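Local coordinates for metallo-carboxypeptidase (Pseudomonas aeruginosa, PDB 4A39), which probably removes C-terminal amino acids from peptides or proteins as a zinc-dependent M14 carboxypeptidase related to the cytosolic carboxypeptidases, at residues 57-62 with 111-116; 93-98 with 119-124; 161-166 with 207-212; 173-178 with 214-219. One frame throughout, in Å; residues are numbered along the deposited sequence.

Contacts 1 and 2 belong to the N-terminal beta domain, contacts 3 and 4 to the zinc carboxypeptidase domain. Contact 1 lies farthest out of the four, its centre about 31 Å from the centre of the chain and about 50 Å from that of contact 3, far from the zinc and the ligand pocket. Contact 2, about 15 Å from it between centres, meets it through Leu111, whose CD2 lies 3.9 Å from CZ of Phe120. Toward the catalytic domain the Phe123 side chain comes within about 12 Å of the bound zinc. Contacts 3 and 4 share a sheet, strand 157-163 lying beside strand 212-217. In contact 4 the side chain of Gln178 is about 8 Å from the bound zinc ion.

Contact 1 (57-62 with 111-116)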
loop_
_atom_site.group_PDB
_atom_site.type_symbol
_atom_site.label_atom_id
_atom_site.label_comp_id
_atom_site.label_asym_id
_atom_site.label_seq_id
_atom_site.Cartn_x
_atom_site.Cartn_y
_atom_site.Cartn_z
ATOM N N GLU A 57 -1.555 9.142 25.954
ATOM C CA GLU A 57 -1.022 10.345 26.577
ATOM C C GLU A 57 -1.101 10.211 28.092
ATOM O O GLU A 57 -1.889 9.419 28.609
ATOM C CB GLU A 57 -1.807 11.580 26.107
ATOM C CG GLU A 57 -1.847 11.733 24.594
ATOM C CD GLU A 57 -2.750 12.863 24.118
ATOM O OE1 GLU A 57 -3.680 13.256 24.854
ATOM O OE2 GLU A 57 -2.533 13.343 22.983
ATOM N N GLY A 58 -0.267 10.970 28.794
ATOM C CA GLY A 58 -0.258 10.934 30.247
ATOM C C GLY A 58 0.353 9.690 30.876
ATOM O O GLY A 58 0.003 9.326 31.999
ATOM N N MET A 59 1.270 9.034 30.171
ATOM C CA MET A 59 1.899 7.832 30.711
ATOM C C MET A 59 2.931 8.181 31.776
ATOM O O MET A 59 3.655 9.173 31.655
ATOM C CB MET A 59 2.574 7.028 29.597
ATOM C CG MET A 59 1.641 6.582 28.486
ATOM S SD MET A 59 2.489 5.533 27.292
ATOM C CE MET A 59 3.495 6.733 26.458
ATOM N N ALA A 60 2.996 7.359 32.818
ATOM C CA ALA A 60 3.944 7.579 33.905
ATOM C C ALA A 60 5.344 7.148 33.483
ATOM O O ALA A 60 5.503 6.249 32.660
ATOM C CB ALA A 60 3.504 6.806 35.145
ATOM N N PRO A 61 6.382 7.790 34.044
ATOM C CA PRO A 61 7.774 7.463 33.713
ATOM C C PRO A 61 8.265 6.183 34.382
ATOM O O PRO A 61 7.721 5.759 35.403
ATOM C CB PRO A 61 8.532 8.688 34.206
ATOM C CG PRO A 61 7.772 9.032 35.452
ATOM C CD PRO A 61 6.324 8.913 34.997
ATOM N N ALA A 62 9.299 5.579 33.798
ATOM C CA ALA A 62 9.893 4.355 34.327
ATOM C C ALA A 62 8.804 3.353 34.667
ATOM O O ALA A 62 8.822 2.736 35.733
ATOM C CB ALA A 62 10.721 4.676 35.572
ATOM N N LEU A 111 5.968 -1.811 26.170
ATOM C CA LEU A 111 6.879 -0.686 26.033
ATOM C C LEU A 111 7.009 0.079 27.336
ATOM O O LEU A 111 6.020 0.305 28.035
ATOM C CB LEU A 111 6.381 0.287 24.956
ATOM C CG LEU A 111 7.187 1.587 24.805
ATOM C CD1 LEU A 111 8.560 1.278 24.214
ATOM C CD2 LEU A 111 6.435 2.558 23.909
ATOM N N GLU A 112 8.237 0.452 27.683
ATOM C CA GLU A 112 8.471 1.287 28.855
ATOM C C GLU A 112 8.814 2.600 28.154
ATOM O O GLU A 112 9.967 2.832 27.779
ATOM C CB GLU A 112 9.666 0.799 29.672
ATOM C CG GLU A 112 9.863 1.599 30.950
ATOM C CD GLU A 112 11.098 1.190 31.723
ATOM O OE1 GLU A 112 11.303 -0.024 31.916
ATOM O OE2 GLU A 112 11.857 2.087 32.145
ATOM N N PRO A 113 7.807 3.467 27.944
ATOM C CA PRO A 113 7.991 4.756 27.268
ATOM C C PRO A 113 8.994 5.717 27.911
ATOM O O PRO A 113 9.018 5.894 29.119
ATOM C CB PRO A 113 6.572 5.323 27.228
ATOM C CG PRO A 113 5.978 4.816 28.502
ATOM C CD PRO A 113 6.460 3.376 28.543
ATOM N N GLU A 114 9.829 6.322 27.070
ATOM C CA GLU A 114 10.828 7.284 27.538
ATOM C C GLU A 114 10.221 8.685 27.640
ATOM O O GLU A 114 10.806 9.586 28.245
ATOM C CB GLU A 114 12.036 7.284 26.596
ATOM C CG GLU A 114 12.883 6.021 26.676
ATOM C CD GLU A 114 13.444 5.790 28.074
ATOM O OE1 GLU A 114 13.899 6.768 28.709
ATOM O OE2 GLU A 114 13.443 4.631 28.540
ATOM N N GLU A 115 9.036 8.844 27.055
ATOM C CA GLU A 115 8.301 10.109 27.050
ATOM C C GLU A 115 6.881 9.801 27.483
ATOM O O GLU A 115 6.476 8.641 27.494
ATOM C CB GLU A 115 8.325 10.739 25.641
ATOM C CG GLU A 115 9.735 11.069 25.166
ATOM C CD GLU A 115 9.795 11.740 23.806
ATOM O OE1 GLU A 115 8.763 11.813 23.115
ATOM O OE2 GLU A 115 10.898 12.187 23.425
ATOM N N SER A 116 6.122 10.834 27.858
ATOM C CA SER A 116 4.751 10.673 28.345
ATOM C C SER A 116 3.691 10.346 27.283
ATOM O O SER A 116 2.575 9.959 27.609
ATOM C CB SER A 116 4.315 11.900 29.144
ATOM O OG SER A 116 4.189 13.015 28.288
HETATM O O HOH W 1 7.480 4.778 31.279
#
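Met59 lays its thioether end across the ring of Pro113, the two side chains crossing obliquely. Its CG stands anti to the carbonyl carbon, beside the backbone N, and chi2 is extended; a bend at chi3 (-73°) then sets the methyl against the proline, so that CE presses on CB of Pro113 at 3.5 Å, tighter than usual for two carbons. SD lies 3.8 Å from Pro113 CG. The backbone of the same methionine is pinned as well: Met59 N donates to Ser116 O at 3.0 Å, nearly straight at 164° and directed at a lone pair in the carbonyl plane. Farther along, water 1 lies 2.8 Å from Ala60 O and 2.9 Å from Pro113 O, and can donate to either. Val118 and His65 also touch Met59, placing this pairing of two loops at the end of the N-terminal sheet. The chemistry is thus divided: a thioether-on-proline contact is accompanied by one direct backbone bond and a water placed to serve two carbonyls that cannot bond each other.

Contact 2 (93-98 with 119-124); sequences ERWFRV and RFAYFE
Glu124 OE2 is gripped by two waters. Water 3 donates to Glu124 OE2 at 2.8 Å and is weakly linked to Trp95 NE1; water 2 donates only weakly to OE2, but accepts from Trp95 N at 2.9 Å and donates to Glu93 O. The other carboxylate oxygen, OE1, turns to the backbone N of Gly366. With CG anti to its backbone N (chi1 -173°), Glu124 runs extended and obliquely over the indole. Its CG sits above the five-membered ring of Trp95, 3.8 Å from the centroid and 22° off the normal, a CH-pi contact. Glu124 OE2 also touches Trp95 CD1 at 3.4 Å. At the indole's far end, Trp95 CZ3 meets Ala121 CB at 3.9 Å. Val98 CG2 meets CE1 at the edge of the Phe120 ring, 4.2 Å away. Strand 87-89, whose Val87 and Ser89 touch Trp95, lies between strands 96-103 and 118-121, so the segments meet by side chains, not as paired strands. Polar links between carboxylate and indole run through water, and these waters with Gly366 would be expected to stabilise a charged carboxylate.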
loop_
_atom_site.group_PDB
_atom_site.type_symbol
_atom_site.label_atom_id
_atom_site.label_comp_id
_atom_site.label_asym_id
_atom_site.label_seq_id
_atom_site.Cartn_x
_atom_site.Cartn_y
_atom_site.Cartn_z
ATOM N N GLU A 93 7.406 10.730 13.494
ATOM C CA GLU A 93 8.403 10.774 12.423
ATOM C C GLU A 93 9.303 9.546 12.455
ATOM O O GLU A 93 9.579 8.944 11.416
ATOM C CB GLU A 93 9.268 12.030 12.528
ATOM C CG GLU A 93 8.583 13.304 12.070
ATOM C CD GLU A 93 9.572 14.432 11.836
ATOM O OE1 GLU A 93 10.507 14.240 11.028
ATOM O OE2 GLU A 93 9.415 15.509 12.453
ATOM N N ARG A 94 9.766 9.190 13.651
ATOM C CA ARG A 94 10.623 8.023 13.845
ATOM C C ARG A 94 9.762 6.879 14.377
ATOM O O ARG A 94 9.243 6.955 15.488
ATOM C CB ARG A 94 11.727 8.322 14.865
ATOM C CG ARG A 94 12.657 9.461 14.490
ATOM C CD ARG A 94 13.600 9.798 15.643
ATOM N NE ARG A 94 14.596 8.756 15.885
ATOM C CZ ARG A 94 15.451 8.764 16.906
ATOM N NH1 ARG A 94 15.430 9.758 17.783
ATOM N NH2 ARG A 94 16.327 7.777 17.049
ATOM N N TRP A 95 9.605 5.828 13.578
ATOM C CA TRP A 95 8.809 4.677 13.987
ATOM C C TRP A 95 9.686 3.467 14.302
ATOM O O TRP A 95 10.645 3.168 13.582
ATOM C CB TRP A 95 7.782 4.333 12.902
ATOM C CG TRP A 95 6.711 5.378 12.771
ATOM C CD1 TRP A 95 6.805 6.579 12.125
ATOM C CD2 TRP A 95 5.404 5.340 13.358
ATOM N NE1 TRP A 95 5.638 7.293 12.276
ATOM C CE2 TRP A 95 4.762 6.556 13.030
ATOM C CE3 TRP A 95 4.714 4.397 14.132
ATOM C CZ2 TRP A 95 3.458 6.854 13.450
ATOM C CZ3 TRP A 95 3.414 4.694 14.552
ATOM C CH2 TRP A 95 2.803 5.916 14.207
ATOM N N PHE A 96 9.360 2.780 15.394
ATOM C CA PHE A 96 10.123 1.615 15.831
ATOM C C PHE A 96 9.232 0.446 16.243
ATOM O O PHE A 96 8.108 0.639 16.701
ATOM C CB PHE A 96 11.025 1.992 17.010
ATOM C CG PHE A 96 10.296 2.656 18.152
ATOM C CD1 PHE A 96 10.096 4.035 18.167
ATOM C CD2 PHE A 96 9.822 1.900 19.218
ATOM C CE1 PHE A 96 9.437 4.651 19.237
ATOM C CE2 PHE A 96 9.163 2.502 20.288
ATOM C CZ PHE A 96 8.971 3.880 20.299
ATOM N N ARG A 97 9.746 -0.768 16.077
ATOM C CA ARG A 97 9.001 -1.971 16.435
ATOM C C ARG A 97 9.146 -2.255 17.930
ATOM O O ARG A 97 10.177 -1.940 18.534
ATOM C CB ARG A 97 9.525 -3.168 15.631
ATOM C CG ARG A 97 9.368 -3.037 14.114
ATOM C CD ARG A 97 7.939 -3.326 13.655
ATOM N NE ARG A 97 7.785 -3.059 12.223
ATOM C CZ ARG A 97 6.866 -3.630 11.448
ATOM N NH1 ARG A 97 6.012 -4.508 11.957
ATOM N NH2 ARG A 97 6.801 -3.323 10.157
ATOM N N VAL A 98 8.110 -2.841 18.522
ATOM C CA VAL A 98 8.119 -3.180 19.942
ATOM C C VAL A 98 7.815 -4.664 20.136
ATOM O O VAL A 98 7.121 -5.278 19.328
ATOM C CB VAL A 98 7.080 -2.347 20.729
ATOM C CG1 VAL A 98 7.475 -0.874 20.715
ATOM C CG2 VAL A 98 5.691 -2.532 20.123
ATOM N N ARG A 119 2.522 6.846 20.071
ATOM C CA ARG A 119 1.497 6.369 19.153
ATOM C C ARG A 119 1.848 4.948 18.712
ATOM O O ARG A 119 3.025 4.604 18.617
ATOM C CB ARG A 119 1.410 7.258 17.901
ATOM C CG ARG A 119 1.095 8.727 18.147
ATOM C CD ARG A 119 2.335 9.616 18.030
ATOM N NE ARG A 119 1.994 11.015 18.274
ATOM C CZ ARG A 119 1.377 11.799 17.399
ATOM N NH1 ARG A 119 1.040 11.332 16.203
ATOM N NH2 ARG A 119 1.066 13.043 17.736
ATOM N N PHE A 120 0.829 4.126 18.474
ATOM C CA PHE A 120 1.024 2.763 17.986
ATOM C C PHE A 120 0.189 2.605 16.725
ATOM O O PHE A 120 -0.899 3.181 16.616
ATOM C CB PHE A 120 0.565 1.709 19.006
ATOM C CG PHE A 120 1.419 1.631 20.234
ATOM C CD1 PHE A 120 2.528 0.793 20.264
ATOM C CD2 PHE A 120 1.106 2.371 21.369
ATOM C CE1 PHE A 120 3.311 0.689 21.403
ATOM C CE2 PHE A 120 1.882 2.273 22.516
ATOM C CZ PHE A 120 2.987 1.429 22.533
ATOM N N ALA A 121 0.704 1.840 15.768
ATOM C CA ALA A 121 -0.022 1.601 14.526
ATOM C C ALA A 121 0.377 0.260 13.928
ATOM O O ALA A 121 1.407 -0.307 14.292
ATOM C CB ALA A 121 0.241 2.723 13.524
ATOM N N TYR A 122 -0.441 -0.241 13.010
ATOM C CA TYR A 122 -0.176 -1.528 12.372
ATOM C C TYR A 122 0.979 -1.383 11.380
ATOM O O TYR A 122 1.700 -2.347 11.098
ATOM C CB TYR A 122 -1.452 -2.032 11.688
ATOM C CG TYR A 122 -1.398 -3.456 11.174
ATOM C CD1 TYR A 122 -0.694 -4.451 11.866
ATOM C CD2 TYR A 122 -2.080 -3.819 10.015
ATOM C CE1 TYR A 122 -0.671 -5.770 11.410
ATOM C CE2 TYR A 122 -2.065 -5.132 9.552
ATOM C CZ TYR A 122 -1.359 -6.102 10.251
ATOM O OH TYR A 122 -1.341 -7.402 9.787
ATOM N N PHE A 123 1.139 -0.175 10.851
ATOM C CA PHE A 123 2.234 0.158 9.937
ATOM C C PHE A 123 2.400 1.674 9.985
ATOM O O PHE A 123 1.470 2.386 10.361
ATOM C CB PHE A 123 1.934 -0.270 8.493
ATOM C CG PHE A 123 3.154 -0.273 7.604
ATOM C CD1 PHE A 123 4.029 -1.356 7.609
ATOM C CD2 PHE A 123 3.450 0.824 6.798
ATOM C CE1 PHE A 123 5.181 -1.342 6.824
ATOM C CE2 PHE A 123 4.602 0.846 6.009
ATOM C CZ PHE A 123 5.467 -0.239 6.025
ATOM N N GLU A 124 3.578 2.171 9.612
ATOM C CA GLU A 124 3.829 3.614 9.598
ATOM C C GLU A 124 2.731 4.255 8.738
ATOM O O GLU A 124 2.696 4.060 7.528
ATOM C CB GLU A 124 5.215 3.885 9.002
ATOM C CG GLU A 124 5.658 5.336 9.077
ATOM C CD GLU A 124 7.126 5.528 8.734
ATOM O OE1 GLU A 124 7.817 4.535 8.411
ATOM O OE2 GLU A 124 7.590 6.683 8.790
HETATM O O HOH W 2 10.008 5.798 10.710
HETATM O O HOH W 3 6.095 8.893 9.477
#

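Contact 3 (161-166 with 207-212); sequences LRVRRH and RLLEKA
From CB, the His166 side chain heads toward helix 203-211, its CG anti to the carbonyl carbon (chi1 -79°). CB lies 3.9 Å from Leu209 O, and ND1 remains near Leu209 O at 3.7 Å. The ring then spreads over Glu210, whose CA stands above its centre and whose CG is 3.9 Å from the His166 ring centroid, a CH-pi contact over the face. At the tip, NE2 comes to 3.5 Å from Glu210 CG. The carboxylate plane stands 78° from the ring, and Glu210 OE2 is 4.0 Å from His166 NE2, near enough that it might raise the histidine's proton affinity without a salt bridge.

Leu209 CD1 lies against the extended Arg165 chain and Val163, touching Arg165 CD at 3.5 Å and Val163 CG1 at 4.1 Å. The arginine's polar end is anchored by the backbone oxygens of Glu142 and Leu197. Water 4 accepts from Arg165 N at 2.7 Å and lies within donating distance of Leu209 O, joining the loop after the strand to the last part of the helical segment. Leu209 and Glu210 of helix 203-211 thus pack on the end of strand 157-163 and the loop after it, as in the alpha/beta fold of M14 carboxypeptidases.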
loop_
_atom_site.group_PDB
_atom_site.type_symbol
_atom_site.label_atom_id
_atom_site.label_comp_id
_atom_site.label_asym_id
_atom_site.label_seq_id
_atom_site.Cartn_x
_atom_site.Cartn_y
_atom_site.Cartn_z
ATOM N N LEU A 161 -2.141 11.576 -11.790
ATOM C CA LEU A 161 -1.024 12.390 -12.252
ATOM C C LEU A 161 -0.379 11.770 -13.478
ATOM O O LEU A 161 -0.334 10.550 -13.603
ATOM C CB LEU A 161 0.034 12.514 -11.150
ATOM C CG LEU A 161 -0.450 12.947 -9.764
ATOM C CD1 LEU A 161 0.709 12.883 -8.780
ATOM C CD2 LEU A 161 -1.035 14.353 -9.834
ATOM N N ARG A 162 0.103 12.609 -14.392
ATOM C CA ARG A 162 0.778 12.102 -15.579
ATOM C C ARG A 162 2.143 12.746 -15.709
ATOM O O ARG A 162 2.283 13.969 -15.606
ATOM C CB ARG A 162 -0.030 12.357 -16.864
ATOM C CG ARG A 162 0.731 11.904 -18.123
ATOM C CD ARG A 162 -0.157 11.737 -19.347
ATOM N NE ARG A 162 -0.642 13.009 -19.873
ATOM C CZ ARG A 162 -1.413 13.117 -20.950
ATOM N NH1 ARG A 162 -1.787 12.028 -21.609
ATOM N NH2 ARG A 162 -1.809 14.312 -21.369
ATOM N N VAL A 163 3.154 11.907 -15.908
ATOM C CA VAL A 163 4.521 12.375 -16.076
ATOM C C VAL A 163 4.825 12.210 -17.562
ATOM O O VAL A 163 4.892 11.093 -18.071
ATOM C CB VAL A 163 5.511 11.524 -15.247
ATOM C CG1 VAL A 163 6.905 12.118 -15.331
ATOM C CG2 VAL A 163 5.049 11.445 -13.799
ATOM N N ARG A 164 4.979 13.332 -18.259
ATOM C CA ARG A 164 5.259 13.321 -19.693
ATOM C C ARG A 164 6.303 14.389 -19.990
ATOM O O ARG A 164 6.034 15.583 -19.852
ATOM C CB ARG A 164 3.966 13.603 -20.469
ATOM C CG ARG A 164 4.100 13.652 -21.990
ATOM C CD ARG A 164 2.712 13.753 -22.639
ATOM N NE ARG A 164 2.743 13.919 -24.093
ATOM C CZ ARG A 164 3.001 12.948 -24.966
ATOM N NH1 ARG A 164 3.253 11.717 -24.545
ATOM N NH2 ARG A 164 3.001 13.210 -26.269
ATOM N N ARG A 165 7.496 13.961 -20.391
ATOM C CA ARG A 165 8.573 14.899 -20.682
ATOM C C ARG A 165 8.949 14.978 -22.158
ATOM O O ARG A 165 9.780 15.799 -22.549
ATOM C CB ARG A 165 9.803 14.554 -19.838
ATOM C CG ARG A 165 9.591 14.829 -18.355
ATOM C CD ARG A 165 10.779 14.429 -17.499
ATOM N NE ARG A 165 10.551 14.782 -16.098
ATOM C CZ ARG A 165 11.356 14.447 -15.095
ATOM N NH1 ARG A 165 12.456 13.743 -15.326
ATOM N NH2 ARG A 165 11.062 14.820 -13.857
ATOM N N HIS A 166 8.335 14.126 -22.971
ATOM C CA HIS A 166 8.585 14.111 -24.411
ATOM C C HIS A 166 7.251 14.024 -25.139
ATOM O O HIS A 166 6.518 13.048 -24.994
ATOM C CB HIS A 166 9.473 12.924 -24.795
ATOM C CG HIS A 166 10.926 13.145 -24.513
ATOM N ND1 HIS A 166 11.413 13.367 -23.242
ATOM C CD2 HIS A 166 11.997 13.194 -25.340
ATOM C CE1 HIS A 166 12.721 13.546 -23.300
ATOM N NE2 HIS A 166 13.100 13.445 -24.561
ATOM N N ARG A 207 16.061 8.008 -20.072
ATOM C CA ARG A 207 15.868 6.948 -21.051
ATOM C C ARG A 207 14.431 6.444 -21.004
ATOM O O ARG A 207 13.795 6.259 -22.039
ATOM C CB ARG A 207 16.818 5.781 -20.777
ATOM C CG ARG A 207 18.300 6.117 -20.880
ATOM C CD ARG A 207 19.138 4.851 -20.737
ATOM N NE ARG A 207 20.575 5.115 -20.746
ATOM C CZ ARG A 207 21.507 4.166 -20.705
ATOM N NH1 ARG A 207 21.154 2.888 -20.653
ATOM N NH2 ARG A 207 22.794 4.494 -20.715
ATOM N N LEU A 208 13.921 6.228 -19.796
ATOM C CA LEU A 208 12.561 5.736 -19.627
ATOM C C LEU A 208 11.498 6.706 -20.131
ATOM O O LEU A 208 10.569 6.308 -20.832
ATOM C CB LEU A 208 12.294 5.413 -18.153
ATOM C CG LEU A 208 10.868 4.982 -17.786
ATOM C CD1 LEU A 208 10.457 3.774 -18.616
ATOM C CD2 LEU A 208 10.800 4.657 -16.302
ATOM N N LEU A 209 11.638 7.981 -19.783
ATOM C CA LEU A 209 10.655 8.977 -20.179
ATOM C C LEU A 209 10.743 9.444 -21.628
ATOM O O LEU A 209 9.874 10.179 -22.098
ATOM C CB LEU A 209 10.722 10.167 -19.218
ATOM C CG LEU A 209 10.378 9.762 -17.777
ATOM C CD1 LEU A 209 10.550 10.954 -16.852
ATOM C CD2 LEU A 209 8.949 9.230 -17.715
ATOM N N GLU A 210 11.786 9.028 -22.338
ATOM C CA GLU A 210 11.901 9.395 -23.744
ATOM C C GLU A 210 10.951 8.487 -24.518
ATOM O O GLU A 210 10.527 8.812 -25.630
ATOM C CB GLU A 210 13.331 9.190 -24.263
ATOM C CG GLU A 210 14.334 10.240 -23.816
ATOM C CD GLU A 210 15.713 10.027 -24.423
ATOM O OE1 GLU A 210 16.296 8.940 -24.223
ATOM O OE2 GLU A 210 16.217 10.949 -25.100
ATOM N N LYS A 211 10.605 7.355 -23.912
ATOM C CA LYS A 211 9.730 6.382 -24.550
ATOM C C LYS A 211 8.410 6.131 -23.829
ATOM O O LYS A 211 7.504 5.522 -24.392
ATOM C CB LYS A 211 10.479 5.059 -24.708
ATOM C CG LYS A 211 11.779 5.209 -25.476
ATOM C CD LYS A 211 12.608 3.939 -25.471
ATOM C CE LYS A 211 13.892 4.149 -26.261
ATOM N NZ LYS A 211 14.713 2.912 -26.338
ATOM N N ALA A 212 8.288 6.604 -22.593
ATOM C CA ALA A 212 7.057 6.372 -21.853
ATOM C C ALA A 212 6.623 7.501 -20.935
ATOM O O ALA A 212 7.433 8.322 -20.507
ATOM C CB ALA A 212 7.188 5.088 -21.043
HETATM O O HOH W 4 7.519 11.403 -21.354
#

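Contact 4 (173-178 with 214-219)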
loop_
_atom_site.group_PDB
_atom_site.type_symbol
_atom_site.label_atom_id
_atom_site.label_comp_id
_atom_site.label_asym_id
_atom_site.label_seq_id
_atom_site.Cartn_x
_atom_site.Cartn_y
_atom_site.Cartn_z
ATOM N N LEU A 173 2.561 3.867 -18.790
ATOM C CA LEU A 173 2.840 2.999 -17.649
ATOM C C LEU A 173 2.013 3.435 -16.442
ATOM O O LEU A 173 2.218 4.523 -15.896
ATOM C CB LEU A 173 4.330 3.053 -17.312
ATOM C CG LEU A 173 5.301 2.977 -18.495
ATOM C CD1 LEU A 173 6.714 2.896 -17.950
ATOM C CD2 LEU A 173 4.997 1.775 -19.378
ATOM N N TRP A 174 1.087 2.573 -16.031
ATOM C CA TRP A 174 0.204 2.866 -14.910
ATOM C C TRP A 174 0.584 2.239 -13.579
ATOM O O TRP A 174 0.918 1.050 -13.499
ATOM C CB TRP A 174 -1.223 2.426 -15.241
ATOM C CG TRP A 174 -1.878 3.197 -16.339
ATOM C CD1 TRP A 174 -1.545 3.198 -17.666
ATOM C CD2 TRP A 174 -3.009 4.062 -16.207
ATOM N NE1 TRP A 174 -2.405 4.013 -18.370
ATOM C CE2 TRP A 174 -3.314 4.555 -17.497
ATOM C CE3 TRP A 174 -3.797 4.471 -15.121
ATOM C CZ2 TRP A 174 -4.376 5.435 -17.732
ATOM C CZ3 TRP A 174 -4.855 5.348 -15.353
ATOM C CH2 TRP A 174 -5.134 5.819 -16.652
ATOM N N VAL A 175 0.500 3.051 -12.531
ATOM C CA VAL A 175 0.777 2.596 -11.174
ATOM C C VAL A 175 -0.264 3.216 -10.247
ATOM O O VAL A 175 -0.364 4.444 -10.165
ATOM C CB VAL A 175 2.169 3.047 -10.697
ATOM C CG1 VAL A 175 2.447 2.483 -9.311
ATOM C CG2 VAL A 175 3.227 2.579 -11.682
ATOM N N ILE A 176 -1.052 2.371 -9.583
ATOM C CA ILE A 176 -2.061 2.853 -8.641
ATOM C C ILE A 176 -1.783 2.228 -7.275
ATOM O O ILE A 176 -1.229 1.124 -7.184
ATOM C CB ILE A 176 -3.506 2.520 -9.104
ATOM C CG1 ILE A 176 -3.767 1.019 -9.022
ATOM C CG2 ILE A 176 -3.715 3.023 -10.534
ATOM C CD1 ILE A 176 -5.194 0.645 -9.355
ATOM N N ALA A 177 -2.173 2.927 -6.216
ATOM C CA ALA A 177 -1.881 2.436 -4.874
ATOM C C ALA A 177 -2.981 2.539 -3.831
ATOM O O ALA A 177 -3.886 3.368 -3.920
ATOM C CB ALA A 177 -0.638 3.147 -4.348
ATOM N N GLN A 178 -2.854 1.674 -2.831
ATOM C CA GLN A 178 -3.734 1.611 -1.672
ATOM C C GLN A 178 -5.238 1.494 -1.888
ATOM O O GLN A 178 -6.016 2.239 -1.288
ATOM C CB GLN A 178 -3.424 2.800 -0.740
ATOM C CG GLN A 178 -3.308 2.408 0.744
ATOM C CD GLN A 178 -2.710 3.511 1.607
ATOM O OE1 GLN A 178 -1.674 4.076 1.269
ATOM N NE2 GLN A 178 -3.353 3.809 2.738
ATOM N N LEU A 214 4.228 8.292 -17.378
ATOM C CA LEU A 214 3.747 7.586 -16.200
ATOM C C LEU A 214 2.380 8.120 -15.798
ATOM O O LEU A 214 2.165 9.332 -15.768
ATOM C CB LEU A 214 4.721 7.758 -15.035
ATOM C CG LEU A 214 6.188 7.433 -15.320
ATOM C CD1 LEU A 214 6.990 7.647 -14.050
ATOM C CD2 LEU A 214 6.335 6.001 -15.818
ATOM N N TYR A 215 1.456 7.201 -15.525
ATOM C CA TYR A 215 0.102 7.533 -15.084
ATOM C C TYR A 215 0.056 7.011 -13.651
ATOM O O TYR A 215 0.070 5.798 -13.417
ATOM C CB TYR A 215 -0.930 6.827 -15.965
ATOM C CG TYR A 215 -1.028 7.414 -17.361
ATOM C CD1 TYR A 215 -0.010 7.220 -18.294
ATOM C CD2 TYR A 215 -2.130 8.176 -17.740
ATOM C CE1 TYR A 215 -0.088 7.769 -19.573
ATOM C CE2 TYR A 215 -2.221 8.730 -19.022
ATOM C CZ TYR A 215 -1.197 8.520 -19.929
ATOM O OH TYR A 215 -1.289 9.046 -21.201
ATOM N N LEU A 216 -0.007 7.938 -12.699
ATOM C CA LEU A 216 0.042 7.590 -11.283
ATOM C C LEU A 216 -1.160 7.997 -10.446
ATOM O O LEU A 216 -1.649 9.119 -10.551
ATOM C CB LEU A 216 1.280 8.241 -10.661
ATOM C CG LEU A 216 2.599 8.172 -11.434
ATOM C CD1 LEU A 216 3.629 9.060 -10.752
ATOM C CD2 LEU A 216 3.081 6.735 -11.513
ATOM N N VAL A 217 -1.615 7.078 -9.599
ATOM C CA VAL A 217 -2.719 7.353 -8.680
ATOM C C VAL A 217 -2.177 7.046 -7.287
ATOM O O VAL A 217 -2.183 5.896 -6.857
ATOM C CB VAL A 217 -3.946 6.453 -8.939
ATOM C CG1 VAL A 217 -5.013 6.730 -7.884
ATOM C CG2 VAL A 217 -4.516 6.718 -10.333
ATOM N N PRO A 218 -1.687 8.073 -6.570
ATOM C CA PRO A 218 -1.127 7.941 -5.220
ATOM C C PRO A 218 -2.012 7.255 -4.180
ATOM O O PRO A 218 -1.503 6.544 -3.309
ATOM C CB PRO A 218 -0.805 9.382 -4.839
ATOM C CG PRO A 218 -0.430 9.983 -6.157
ATOM C CD PRO A 218 -1.511 9.450 -7.067
ATOM N N ASN A 219 -3.321 7.485 -4.242
ATOM C CA ASN A 219 -4.223 6.837 -3.291
ATOM C C ASN A 219 -5.614 6.591 -3.864
ATOM O O ASN A 219 -6.359 7.523 -4.186
ATOM C CB ASN A 219 -4.323 7.641 -1.993
ATOM C CG ASN A 219 -4.983 6.850 -0.881
ATOM O OD1 ASN A 219 -6.192 6.618 -0.902
ATOM N ND2 ASN A 219 -4.185 6.409 0.089
#
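Four backbone bonds form the first shell between the parallel strands 173-177 and 214-217. Tyr215 N donates to Leu173 O at 2.8 Å and almost straight (176°), though from above the carbonyl plane. Val175 N then meets Tyr215 O nearly along its C=O axis, Val217 N meets Val175 O, and Ala177 N meets Val217 O with a more bent approach.

On the face carrying the aromatics, Tyr215 CB sits over the Trp174 indole, 3.6 Å from the five-membered ring centroid. The phenol ring continues as an offset stack, planes 14° apart. Trp174 NE1 is tied to Gly265 O and Tyr215 OH to Arg162. Ile176 and Val217 line the same face, CG2 to CG2 at 3.8 Å. On the other face Val175 CB packs on Leu216 CD2 at 3.9 Å, with Met190 and Ile194 of helix 185-196 covering this side.

Beyond the strands, Gln178 CD and Asn219 ND2 lie 3.6 Å apart, amide planes at 66°; Pro181 O and Glu187 N hold Gln178, and Glu187 OE1 holds Asn219. Joined through helices 185-196 and 203-211, these adjacent strands form a beta-alpha-beta crossover of the M14 mixed sheet, 212-217 bordering antiparallel 157-163 and 171-177 leading to zinc ligands His180 and Glu183.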